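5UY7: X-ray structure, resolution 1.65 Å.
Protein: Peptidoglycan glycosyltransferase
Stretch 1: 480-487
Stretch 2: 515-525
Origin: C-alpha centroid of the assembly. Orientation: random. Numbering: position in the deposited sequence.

Stretch 1 (480-487) SFVGMAPM
Stretch 2 515-525: VFSAIAGDTMR

A β-strand that enters from earlier in the chain and runs through Ser-480 toward Ala-485 packs against an α-helix that spans Val-515 to Arg-525 and continues beyond both ends. The two run in nearly the same direction, their axes at 29° (signed crossing angle -29°) and 9.2 Å apart at closest approach. Register is set by two pairs: the CA atoms of Phe-481 and Phe-516 are 6.7 Å apart, as are those of Ala-485 and Ala-520. The strand is extended throughout (phi/psi from -122/156 at Ser-480 to -159/146 at Ala-485, with Gly-483 at -154/-172), and a cis peptide bond precedes Pro-486 (-93/151, C-gamma endo). The helix stays near -62/-46, with regular i to i-4 bonds such as Ala-520 N to Phe-516 O, 2.8 Å.

No hydrogen bond or salt bridge joins the two elements; the 316 Å² they bury is held by apolar packing. Strand alternation points the CA-to-CB bonds of Phe-481 and Ala-485 toward the helix and those of Val-482 and Met-484 away, while Phe-516, Ala-520 and Met-524, spaced four apart, point theirs toward the strand.

The aromatic pair comes first. Phe-481 (chi1 -169°, t; chi2 -82°) meets Phe-516 (chi1 163°, t; chi2 87°) obliquely, with centroids 4.6 Å apart and planes at 44°. Phe-481 CD1 lies over one face of the Phe-516 ring, 3.4 Å from Phe-516 CG.

The Phe-516 ring also reaches the strand backbone. Gly-483 CA sits 3.4 Å from Phe-516 CE1, and Met-484 N approaches the ring edge at 3.8 Å from Phe-516 CE1. Glycine suits this site because an ideal CB there would lie only 2.6 Å from Phe-516 CE1, a clash.

Further along, small residues give way to a flexible one. Ala-485 CB and Ala-520 CB are 4.4 Å apart, the two methyls meeting across a CA-CA distance equal to that between the phenylalanines. Met-524 (chi1 -61°, m; chi2 -77°, m; chi3 93°, between wells) brings its SD to 4.1 Å from Ala-485 CB and 3.7 Å from Pro-486 CD, and its CE to 3.8 Å from Ala-485 O. Its unbranched, polarizable thioether can fold over both residues.

Within the helix, two side-chain polar bonds form. Thr-523 OG1 (chi1 -61°, m) donates to Ile-519 O at 2.8 Å, satisfying a buried hydroxyl, and Arg-525 NH2 forms a salt bridge with Asp-522 OD1 at 2.8 Å, out of reach of the strand.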

# COMPACT_ATOMS: atom_id res chain seq x y z
N SER A 480 0.18 -6.91 6.61
CA SER A 480 -0.57 -5.73 6.19
C SER A 480 -0.94 -5.83 4.71
O SER A 480 -0.31 -6.55 3.93
CB SER A 480 0.23 -4.44 6.44
OG SER A 480 0.62 -4.36 7.81
N PHE A 481 -2.00 -5.11 4.34
CA PHE A 481 -2.40 -5.01 2.94
C PHE A 481 -2.99 -3.63 2.70
O PHE A 481 -3.78 -3.14 3.50
CB PHE A 481 -3.44 -6.08 2.59
CG PHE A 481 -3.71 -6.21 1.12
CD1 PHE A 481 -4.60 -5.34 0.48
CD2 PHE A 481 -3.08 -7.20 0.37
CE1 PHE A 481 -4.83 -5.45 -0.88
CE2 PHE A 481 -3.32 -7.31 -0.99
CZ PHE A 481 -4.20 -6.44 -1.62
N VAL A 482 -2.61 -2.99 1.58
CA VAL A 482 -3.23 -1.72 1.19
C VAL A 482 -3.69 -1.82 -0.25
O VAL A 482 -2.93 -2.24 -1.13
CB VAL A 482 -2.28 -0.53 1.37
CG1 VAL A 482 -3.03 0.77 1.14
CG2 VAL A 482 -1.65 -0.55 2.78
N GLY A 483 -4.93 -1.42 -0.51
CA GLY A 483 -5.46 -1.52 -1.85
C GLY A 483 -6.55 -0.51 -2.10
O GLY A 483 -6.79 0.37 -1.27
N MET A 484 -7.21 -0.63 -3.25
CA MET A 484 -8.19 0.37 -3.66
C MET A 484 -9.25 -0.30 -4.53
O MET A 484 -9.01 -1.37 -5.09
CB MET A 484 -7.51 1.53 -4.40
CG MET A 484 -6.80 1.07 -5.70
SD MET A 484 -5.63 2.27 -6.38
CE MET A 484 -4.32 2.16 -5.13
N ALA A 485 -10.43 0.31 -4.60
CA ALA A 485 -11.57 -0.32 -5.26
C ALA A 485 -12.57 0.76 -5.64
O ALA A 485 -12.73 1.73 -4.90
CB ALA A 485 -12.24 -1.35 -4.34
N PRO A 486 -13.28 0.61 -6.77
CA PRO A 486 -13.12 -0.41 -7.79
C PRO A 486 -12.19 0.12 -8.87
O PRO A 486 -12.15 1.33 -9.09
CB PRO A 486 -14.54 -0.60 -8.33
CG PRO A 486 -15.15 0.77 -8.21
CD PRO A 486 -14.47 1.44 -7.02
N MET A 487 -11.47 -0.75 -9.53
CA MET A 487 -10.69 -0.29 -10.66
C MET A 487 -11.61 -0.16 -11.88
O MET A 487 -12.64 -0.85 -11.97
CB MET A 487 -9.57 -1.28 -10.94
CG MET A 487 -8.62 -1.48 -9.76
SD MET A 487 -7.65 -0.00 -9.41
CE MET A 487 -6.22 -0.77 -8.62
N VAL A 515 -9.08 -9.74 4.87
CA VAL A 515 -9.65 -8.61 5.59
C VAL A 515 -9.85 -7.43 4.65
O VAL A 515 -10.90 -6.77 4.66
CB VAL A 515 -8.76 -8.22 6.78
CG1 VAL A 515 -9.48 -7.17 7.64
CG2 VAL A 515 -8.38 -9.44 7.59
N PHE A 516 -8.83 -7.12 3.84
CA PHE A 516 -9.01 -6.11 2.80
C PHE A 516 -10.21 -6.45 1.93
O PHE A 516 -11.06 -5.59 1.65
CB PHE A 516 -7.74 -6.01 1.93
CG PHE A 516 -7.98 -5.30 0.62
CD1 PHE A 516 -7.89 -3.91 0.54
CD2 PHE A 516 -8.34 -6.02 -0.52
CE1 PHE A 516 -8.13 -3.25 -0.65
CE2 PHE A 516 -8.59 -5.35 -1.73
CZ PHE A 516 -8.47 -3.97 -1.79
N SER A 517 -10.29 -7.70 1.47
CA SER A 517 -11.34 -8.09 0.55
C SER A 517 -12.72 -7.89 1.17
O SER A 517 -13.63 -7.36 0.53
CB SER A 517 -11.16 -9.54 0.13
OG SER A 517 -12.30 -9.99 -0.60
N ALA A 518 -12.88 -8.34 2.41
CA ALA A 518 -14.17 -8.23 3.08
C ALA A 518 -14.56 -6.77 3.26
O ALA A 518 -15.70 -6.37 2.97
CB ALA A 518 -14.13 -8.95 4.42
N ILE A 519 -13.63 -5.94 3.73
CA ILE A 519 -13.98 -4.54 3.97
C ILE A 519 -14.25 -3.82 2.65
O ILE A 519 -15.21 -3.06 2.54
CB ILE A 519 -12.87 -3.84 4.78
CG1 ILE A 519 -12.83 -4.44 6.18
CG2 ILE A 519 -13.12 -2.33 4.78
CD1 ILE A 519 -11.66 -3.92 7.05
N ALA A 520 -13.40 -4.04 1.64
CA ALA A 520 -13.60 -3.38 0.36
C ALA A 520 -14.93 -3.79 -0.27
O ALA A 520 -15.71 -2.95 -0.73
CB ALA A 520 -12.44 -3.70 -0.58
N GLY A 521 -15.20 -5.10 -0.32
CA GLY A 521 -16.44 -5.56 -0.92
C GLY A 521 -17.67 -5.10 -0.15
O GLY A 521 -18.66 -4.65 -0.75
N ASP A 522 -17.63 -5.22 1.18
CA ASP A 522 -18.77 -4.79 1.98
C ASP A 522 -19.02 -3.31 1.79
O ASP A 522 -20.18 -2.87 1.77
CB ASP A 522 -18.54 -5.09 3.46
CG ASP A 522 -18.63 -6.57 3.81
OD1 ASP A 522 -18.99 -7.39 2.94
OD2 ASP A 522 -18.36 -6.91 4.98
N THR A 523 -17.95 -2.51 1.69
CA THR A 523 -18.10 -1.07 1.50
C THR A 523 -18.66 -0.75 0.11
O THR A 523 -19.56 0.08 -0.00
CB THR A 523 -16.76 -0.37 1.72
OG1 THR A 523 -16.33 -0.60 3.06
CG2 THR A 523 -16.90 1.14 1.49
N MET A 524 -18.14 -1.40 -0.94
CA MET A 524 -18.74 -1.25 -2.27
C MET A 524 -20.24 -1.51 -2.23
O MET A 524 -21.04 -0.73 -2.76
CB MET A 524 -18.10 -2.20 -3.28
CG MET A 524 -16.63 -2.05 -3.52
SD MET A 524 -16.24 -0.66 -4.57
CE MET A 524 -15.94 0.60 -3.32
N ARG A 525 -20.65 -2.63 -1.64
CA ARG A 525 -22.07 -2.96 -1.61
C ARG A 525 -22.86 -1.91 -0.84
O ARG A 525 -23.94 -1.49 -1.27
CB ARG A 525 -22.29 -4.35 -1.00
CG ARG A 525 -21.96 -5.49 -1.95
CD ARG A 525 -22.26 -6.86 -1.30
NE ARG A 525 -21.22 -7.23 -0.35
CZ ARG A 525 -20.03 -7.71 -0.70
NH1 ARG A 525 -19.76 -7.87 -1.99
NH2 ARG A 525 -19.13 -8.02 0.21